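PDB 1OG6: oxidoreductase YdhF from Escherichia coli, which binds NADPH as a member of the aldo-keto reductase family and may function as an oxidoreductase. Local coordinates for residues Met19-Trp22 with Asp26-Met29; Val49-Ile54 with Ala62-Ala67. All coordinates share one frame; numbering follows the deposited sequence.

Interaction 1. Residues Met19-Trp22 with Asp26-Met29; sequences MGYW and DWNM. With NAP (NADP nicotinamide-adenine-dinucleotide phosphate), chain F.
The C-terminal end of barrel strand 13-20 and the loop that leaves it form part of the NADP pocket, and here Gly-20 and Tyr-21 meet Trp-27 of the short helix 24-27. The indole carries this contact through the far rim of its six-membered ring. CH2 of Trp-27 lies 3.4 Å from the carbonyl oxygen O of Gly-20, which sits at the ring edge near its plane. CZ3 of Trp-27 reaches CD2 of Tyr-21 at 3.4 Å. The two aromatic side chains cross at about a right angle, with ring planes inclined at 57°, and no hydrogen bond joins the segments. With CG of Trp-27 anti to its own carbonyl carbon (chi1 -51°), the indole is sent back toward the strand end.

Gly-20 and Trp-22 face the cofactor. CA of Gly-20 is 3.6 Å from the ribose oxygen O3D of NAP, which fits a residue without a side chain here. One face of the Trp-22 indole lies against the nicotinamide, where CE3 of Trp-22 is 3.4 Å from C6N of NAP, and the pyrophosphate oxygen O1N sits at the indole edge, in its plane. An alanine in place of Trp-22 would remove this aromatic wall and would probably let the nicotinamide ring shift or turn. Beyond the cofactor contact, the Trp-22 ring also meets that of Tyr-55, the probable proton donor, whereas Tyr-21 packs on Phe-37 and Ile-38 of helix 31-42. Cofactor contacts from a loop at the C-terminal end of a barrel strand are characteristic of the aldo-keto reductase (alpha/beta)8 barrel.

Interaction 2. Residues Val49-Ile54 with Ala62-Ala67; sequences VDHADI and AAFGEA. With NAP (NADP nicotinamide-adenine-dinucleotide phosphate), chain F.
His-51 points its imidazole at one face of the Phe-64 ring, bringing the loop after strand 48-50 against helix 60-69. NE2 of His-51 stands 3.3 Å above the plane of the phenyl ring, offset toward its rim, and lies 3.4 Å from CD2 of Phe-64. The neighbouring imidazole carbon CE1 leans over the base of the phenylalanine, close to its CB and CG. The ring planes are inclined at 54° with centroids 4.6 Å apart. Phe-64 has CG anti to its backbone N (chi1 -175°), which carries the phenyl group off the helix toward the strand. Val-49 adds an aliphatic contact farther out on the same ring, where its CG2 approaches CZ of Phe-64 at 4.2 Å.

Around this pair, Tyr-21 meets the rings of both His-51 and Phe-64, and Phe-64 also packs on Leu-34 and Ile-38 of helix 31-42. Asp-50 serves the cofactor instead: its OD2 accepts a hydrogen bond from the ribose hydroxyl O2D of NAP at 2.9 Å. Lys-83 NZ bridges side chain and backbone here, forming a salt bridge with OD2 of Asp-50 and a hydrogen bond with the carbonyl oxygen of His-51. This pattern is consistent with the Asp-Tyr-Lys group of aldo-keto reductases, with Tyr-55 the probable proton donor. Neighbouring residues thus do different chemistry: Val-49 and His-51 meet a buried phenyl ring through dispersion and aromatic contacts, without a hydrogen bond, while Asp-50 offers a carboxylate oxygen to the nicotinamide ribose and to a lysine.

From the N terminus, strand 13-20 comes first, and interaction 1 closes a short loop from its end to helix 24-27. The chain then runs through helix 31-42 into strand 48-50, and interaction 2 closes a longer loop back from helix 60-69. The two loops follow in series, neither nested nor crossed. Their strands are parallel neighbours in the barrel sheet, joined by probable hydrogen bonds from Asp-50 N to Met-19 O and from Tyr-21 N to Asp-50 O, while CB of Tyr-21 packs on CE1 of His-51. Both interactions touch NADP, and helix 31-42, which connects the two loops in the chain, lies beside both contacts.

Interaction 1. Residues Met19-Trp22 with Asp26-Met29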
loop_
_atom_site.group_PDB
_atom_site.type_symbol
_atom_site.label_atom_id
_atom_site.label_comp_id
_atom_site.label_asym_id
_atom_site.label_seq_id
_atom_site.Cartn_x
_atom_site.Cartn_y
_atom_site.Cartn_z
ATOM N N MET C 19 11.269 11.698 26.743
ATOM C CA MET C 19 10.657 11.357 28.023
ATOM C C MET C 19 9.145 11.557 27.904
ATOM O O MET C 19 8.686 12.656 27.625
ATOM C CB MET C 19 11.223 12.249 29.122
ATOM C CG MET C 19 11.639 11.505 30.372
ATOM S SD MET C 19 10.279 10.576 31.081
ATOM C CE MET C 19 11.115 9.417 32.075
ATOM N N GLY C 20 8.368 10.501 28.118
ATOM C CA GLY C 20 6.927 10.622 27.979
ATOM C C GLY C 20 6.139 10.773 29.260
ATOM O O GLY C 20 6.307 10.000 30.205
ATOM N N TYR C 21 5.256 11.766 29.282
ATOM C CA TYR C 21 4.434 12.030 30.456
ATOM C C TYR C 21 2.965 11.639 30.289
ATOM O O TYR C 21 2.071 12.466 30.450
ATOM C CB TYR C 21 4.540 13.512 30.846
ATOM C CG TYR C 21 5.919 13.905 31.327
ATOM C CD1 TYR C 21 6.903 14.312 30.432
ATOM C CD2 TYR C 21 6.266 13.787 32.676
ATOM C CE1 TYR C 21 8.201 14.583 30.867
ATOM C CE2 TYR C 21 7.559 14.052 33.115
ATOM C CZ TYR C 21 8.516 14.444 32.207
ATOM O OH TYR C 21 9.800 14.667 32.630
ATOM N N TRP C 22 2.720 10.370 29.977
ATOM C CA TRP C 22 1.356 9.878 29.805
ATOM C C TRP C 22 0.799 9.380 31.136
ATOM O O TRP C 22 -0.350 9.653 31.480
ATOM C CB TRP C 22 1.323 8.756 28.756
ATOM C CG TRP C 22 -0.037 8.132 28.546
ATOM C CD1 TRP C 22 -1.255 8.754 28.638
ATOM C CD2 TRP C 22 -0.314 6.773 28.161
ATOM N NE1 TRP C 22 -2.266 7.869 28.336
ATOM C CE2 TRP C 22 -1.718 6.648 28.039
ATOM C CE3 TRP C 22 0.488 5.648 27.907
ATOM C CZ2 TRP C 22 -2.336 5.444 27.672
ATOM C CZ3 TRP C 22 -0.130 4.447 27.539
ATOM C CH2 TRP C 22 -1.527 4.360 27.426
ATOM N N ASP C 26 -0.478 9.081 37.321
ATOM C CA ASP C 26 -0.256 7.875 38.116
ATOM C C ASP C 26 0.987 7.905 38.992
ATOM O O ASP C 26 1.042 7.225 40.012
ATOM C CB ASP C 26 -0.192 6.659 37.195
ATOM C CG ASP C 26 -1.488 6.430 36.453
ATOM O OD1 ASP C 26 -1.462 5.771 35.397
ATOM O OD2 ASP C 26 -2.538 6.904 36.930
ATOM N N TRP C 27 1.984 8.688 38.599
ATOM C CA TRP C 27 3.205 8.758 39.382
ATOM C C TRP C 27 2.968 9.538 40.666
ATOM O O TRP C 27 3.782 9.484 41.589
ATOM C CB TRP C 27 4.332 9.414 38.577
ATOM C CG TRP C 27 4.535 8.825 37.213
ATOM C CD1 TRP C 27 4.130 7.590 36.776
ATOM C CD2 TRP C 27 5.186 9.449 36.100
ATOM N NE1 TRP C 27 4.483 7.414 35.460
ATOM C CE2 TRP C 27 5.132 8.539 35.019
ATOM C CE3 TRP C 27 5.810 10.690 35.909
ATOM C CZ2 TRP C 27 5.679 8.833 33.763
ATOM C CZ3 TRP C 27 6.352 10.983 34.665
ATOM C CH2 TRP C 27 6.282 10.056 33.605
ATOM N N ASN C 28 1.850 10.256 40.727
ATOM C CA ASN C 28 1.518 11.043 41.911
ATOM C C ASN C 28 2.734 11.855 42.353
ATOM O O ASN C 28 3.503 11.410 43.207
ATOM C CB ASN C 28 1.080 10.119 43.055
ATOM C CG ASN C 28 -0.195 9.349 42.740
ATOM O OD1 ASN C 28 -0.564 8.416 43.456
ATOM N ND2 ASN C 28 -0.878 9.742 41.670
ATOM N N MET C 29 2.913 13.038 41.769
ATOM C CA MET C 29 4.045 13.889 42.125
ATOM C C MET C 29 3.694 15.364 42.268
ATOM O O MET C 29 3.098 15.961 41.368
ATOM C CB MET C 29 5.156 13.767 41.086
ATOM C CG MET C 29 5.821 12.422 41.024
ATOM S SD MET C 29 7.226 12.505 39.912
ATOM C CE MET C 29 6.395 12.620 38.350
HETATM P PA NAP F . 6.444 1.770 27.669
HETATM O O1A NAP F . 6.110 0.494 27.169
HETATM O O2A NAP F . 7.775 2.471 27.496
HETATM O O5B NAP F . 6.182 1.812 29.251
HETATM C C5B NAP F . 6.679 0.707 30.035
HETATM C C4B NAP F . 5.725 0.653 31.277
HETATM O O4B NAP F . 6.250 -0.510 32.028
HETATM C C3B NAP F . 5.870 1.833 32.273
HETATM O O3B NAP F . 4.543 2.159 32.669
HETATM C C2B NAP F . 6.683 1.332 33.451
HETATM O O2B NAP F . 6.148 1.710 34.717
HETATM C C1B NAP F . 6.694 -0.219 33.324
HETATM N N9A NAP F . 8.040 -0.732 33.527
HETATM C C8A NAP F . 9.270 -0.288 33.077
HETATM N N7A NAP F . 10.293 -1.022 33.474
HETATM C C5A NAP F . 9.687 -2.015 34.234
HETATM C C6A NAP F . 10.260 -3.098 34.925
HETATM N N6A NAP F . 11.568 -3.415 34.999
HETATM N N1A NAP F . 9.382 -3.950 35.619
HETATM N N3A NAP F . 7.405 -2.661 34.942
HETATM C C4A NAP F . 8.291 -1.835 34.267
HETATM O O3 NAP F . 5.387 2.813 27.103
HETATM P PN NAP F . 4.047 3.389 27.697
HETATM O O1N NAP F . 2.730 3.005 27.178
HETATM O O2N NAP F . 4.296 4.655 28.453
HETATM O O5D NAP F . 3.993 4.254 26.326
HETATM C C5D NAP F . 5.164 4.941 25.734
HETATM C C4D NAP F . 4.952 6.444 25.643
HETATM O O4D NAP F . 4.420 6.868 24.361
HETATM C C3D NAP F . 4.052 7.129 26.734
HETATM O O3D NAP F . 4.832 7.669 27.808
HETATM O O2D NAP F . 3.657 9.531 26.203
HETATM C C1D NAP F . 3.346 7.843 24.537
HETATM N N1N NAP F . 2.092 7.309 23.884
HETATM C C2N NAP F . 1.693 7.737 22.590
HETATM C C3N NAP F . 0.511 7.234 22.047
HETATM C C7N NAP F . 0.083 7.700 20.648
HETATM O O7N NAP F . -0.946 7.241 20.224
HETATM N N7N NAP F . 0.801 8.548 19.961
HETATM C C4N NAP F . -0.326 6.278 22.783
HETATM C C5N NAP F . 0.109 5.868 24.077
HETATM C C6N NAP F . 1.315 6.371 24.650
HETATM P P2B NAP F . 7.050 2.117 35.997
HETATM O O1X NAP F . 7.923 3.355 36.178
HETATM O O2X NAP F . 6.502 1.388 37.202
HETATM O O3X NAP F . 5.976 3.181 36.060
#

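Interaction 2. Residues Val49-Ile54 with Ala62-Ala67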
loop_
_atom_site.group_PDB
_atom_site.type_symbol
_atom_site.label_atom_id
_atom_site.label_comp_id
_atom_site.label_asym_id
_atom_site.label_seq_id
_atom_site.Cartn_x
_atom_site.Cartn_y
_atom_site.Cartn_z
ATOM N N VAL C 49 10.455 16.157 25.775
ATOM C CA VAL C 49 9.391 15.591 26.588
ATOM C C VAL C 49 8.136 15.445 25.736
ATOM O O VAL C 49 7.776 16.341 24.970
ATOM C CB VAL C 49 9.081 16.454 27.831
ATOM C CG1 VAL C 49 10.340 16.629 28.663
ATOM C CG2 VAL C 49 8.494 17.782 27.411
ATOM N N ASP C 50 7.486 14.293 25.872
ATOM C CA ASP C 50 6.284 13.973 25.119
ATOM C C ASP C 50 5.018 14.237 25.925
ATOM O O ASP C 50 4.939 13.884 27.098
ATOM C CB ASP C 50 6.331 12.507 24.706
ATOM C CG ASP C 50 5.266 12.152 23.705
ATOM O OD1 ASP C 50 5.316 12.689 22.580
ATOM O OD2 ASP C 50 4.381 11.338 24.048
ATOM N N HIS C 51 4.033 14.853 25.279
ATOM C CA HIS C 51 2.755 15.176 25.899
ATOM C C HIS C 51 1.642 15.045 24.888
ATOM O O HIS C 51 1.893 14.783 23.717
ATOM C CB HIS C 51 2.766 16.607 26.406
ATOM C CG HIS C 51 3.360 16.755 27.762
ATOM N ND1 HIS C 51 2.758 16.247 28.891
ATOM C CD2 HIS C 51 4.512 17.331 28.171
ATOM C CE1 HIS C 51 3.515 16.503 29.940
ATOM N NE2 HIS C 51 4.585 17.160 29.530
ATOM N N ALA C 52 0.407 15.243 25.337
ATOM C CA ALA C 52 -0.730 15.171 24.431
ATOM C C ALA C 52 -2.014 15.796 24.961
ATOM O O ALA C 52 -2.197 16.010 26.160
ATOM C CB ALA C 52 -0.989 13.729 24.020
ATOM N N ASP C 53 -2.895 16.082 24.016
ATOM C CA ASP C 53 -4.204 16.674 24.242
ATOM C C ASP C 53 -4.937 16.009 25.413
ATOM O O ASP C 53 -5.026 16.546 26.514
ATOM C CB ASP C 53 -5.006 16.497 22.940
ATOM C CG ASP C 53 -6.161 17.466 22.805
ATOM O OD1 ASP C 53 -6.284 18.393 23.634
ATOM O OD2 ASP C 53 -6.946 17.302 21.845
ATOM N N ILE C 54 -5.438 14.811 25.141
ATOM C CA ILE C 54 -6.219 13.995 26.064
ATOM C C ILE C 54 -5.561 13.371 27.299
ATOM O O ILE C 54 -6.266 12.888 28.181
ATOM C CB ILE C 54 -6.843 12.858 25.278
ATOM C CG1 ILE C 54 -5.734 11.914 24.800
ATOM C CG2 ILE C 54 -7.577 13.420 24.075
ATOM C CD1 ILE C 54 -6.203 10.800 23.914
ATOM N N ALA C 62 -1.482 20.297 32.160
ATOM C CA ALA C 62 -1.690 21.259 33.228
ATOM C C ALA C 62 -0.804 20.944 34.436
ATOM O O ALA C 62 -0.127 21.823 34.972
ATOM C CB ALA C 62 -3.154 21.250 33.630
ATOM N N ALA C 63 -0.812 19.687 34.859
ATOM C CA ALA C 63 -0.016 19.265 35.996
ATOM C C ALA C 63 1.453 19.593 35.788
ATOM O O ALA C 63 2.131 20.019 36.722
ATOM C CB ALA C 63 -0.184 17.780 36.214
ATOM N N PHE C 64 1.933 19.386 34.560
ATOM C CA PHE C 64 3.332 19.632 34.176
ATOM C C PHE C 64 3.654 21.130 34.100
ATOM O O PHE C 64 4.785 21.550 34.358
ATOM C CB PHE C 64 3.600 18.981 32.817
ATOM C CG PHE C 64 5.036 19.065 32.354
ATOM C CD1 PHE C 64 6.009 18.227 32.888
ATOM C CD2 PHE C 64 5.397 19.921 31.315
ATOM C CE1 PHE C 64 7.314 18.236 32.386
ATOM C CE2 PHE C 64 6.698 19.935 30.811
ATOM C CZ PHE C 64 7.655 19.089 31.346
ATOM N N GLY C 65 2.654 21.925 33.739
ATOM C CA GLY C 65 2.841 23.360 33.642
ATOM C C GLY C 65 3.045 24.009 34.995
ATOM O O GLY C 65 3.523 25.133 35.079
ATOM N N GLU C 66 2.677 23.304 36.058
ATOM C CA GLU C 66 2.840 23.828 37.409
ATOM C C GLU C 66 4.300 23.708 37.812
ATOM O O GLU C 66 4.796 24.476 38.637
ATOM C CB GLU C 66 1.978 23.039 38.395
ATOM C CG GLU C 66 0.484 23.026 38.066
ATOM C CD GLU C 66 -0.153 24.413 38.091
ATOM O OE1 GLU C 66 -0.083 25.086 39.147
ATOM O OE2 GLU C 66 -0.730 24.823 37.055
ATOM N N ALA C 67 4.975 22.729 37.213
ATOM C CA ALA C 67 6.385 22.466 37.467
ATOM C C ALA C 67 7.244 23.534 36.804
ATOM O O ALA C 67 8.180 24.055 37.413
ATOM C CB ALA C 67 6.758 21.100 36.933
HETATM P PA NAP F . 6.444 1.770 27.669
HETATM O O1A NAP F . 6.110 0.494 27.169
HETATM O O2A NAP F . 7.775 2.471 27.496
HETATM O O5B NAP F . 6.182 1.812 29.251
HETATM C C5B NAP F . 6.679 0.707 30.035
HETATM C C4B NAP F . 5.725 0.653 31.277
HETATM O O4B NAP F . 6.250 -0.510 32.028
HETATM C C3B NAP F . 5.870 1.833 32.273
HETATM O O3B NAP F . 4.543 2.159 32.669
HETATM C C2B NAP F . 6.683 1.332 33.451
HETATM O O2B NAP F . 6.148 1.710 34.717
HETATM C C1B NAP F . 6.694 -0.219 33.324
HETATM N N9A NAP F . 8.040 -0.732 33.527
HETATM C C8A NAP F . 9.270 -0.288 33.077
HETATM N N7A NAP F . 10.293 -1.022 33.474
HETATM C C5A NAP F . 9.687 -2.015 34.234
HETATM C C6A NAP F . 10.260 -3.098 34.925
HETATM N N6A NAP F . 11.568 -3.415 34.999
HETATM N N1A NAP F . 9.382 -3.950 35.619
HETATM N N3A NAP F . 7.405 -2.661 34.942
HETATM C C4A NAP F . 8.291 -1.835 34.267
HETATM O O3 NAP F . 5.387 2.813 27.103
HETATM P PN NAP F . 4.047 3.389 27.697
HETATM O O1N NAP F . 2.730 3.005 27.178
HETATM O O2N NAP F . 4.296 4.655 28.453
HETATM O O5D NAP F . 3.993 4.254 26.326
HETATM C C5D NAP F . 5.164 4.941 25.734
HETATM C C4D NAP F . 4.952 6.444 25.643
HETATM O O4D NAP F . 4.420 6.868 24.361
HETATM C C3D NAP F . 4.052 7.129 26.734
HETATM O O3D NAP F . 4.832 7.669 27.808
HETATM O O2D NAP F . 3.657 9.531 26.203
HETATM C C1D NAP F . 3.346 7.843 24.537
HETATM N N1N NAP F . 2.092 7.309 23.884
HETATM C C2N NAP F . 1.693 7.737 22.590
HETATM C C3N NAP F . 0.511 7.234 22.047
HETATM C C7N NAP F . 0.083 7.700 20.648
HETATM O O7N NAP F . -0.946 7.241 20.224
HETATM N N7N NAP F . 0.801 8.548 19.961
HETATM C C4N NAP F . -0.326 6.278 22.783
HETATM C C5N NAP F . 0.109 5.868 24.077
HETATM C C6N NAP F . 1.315 6.371 24.650
HETATM P P2B NAP F . 7.050 2.117 35.997
HETATM O O1X NAP F . 7.923 3.355 36.178
HETATM O O2X NAP F . 6.502 1.388 37.202
HETATM O O3X NAP F . 5.976 3.181 36.060
#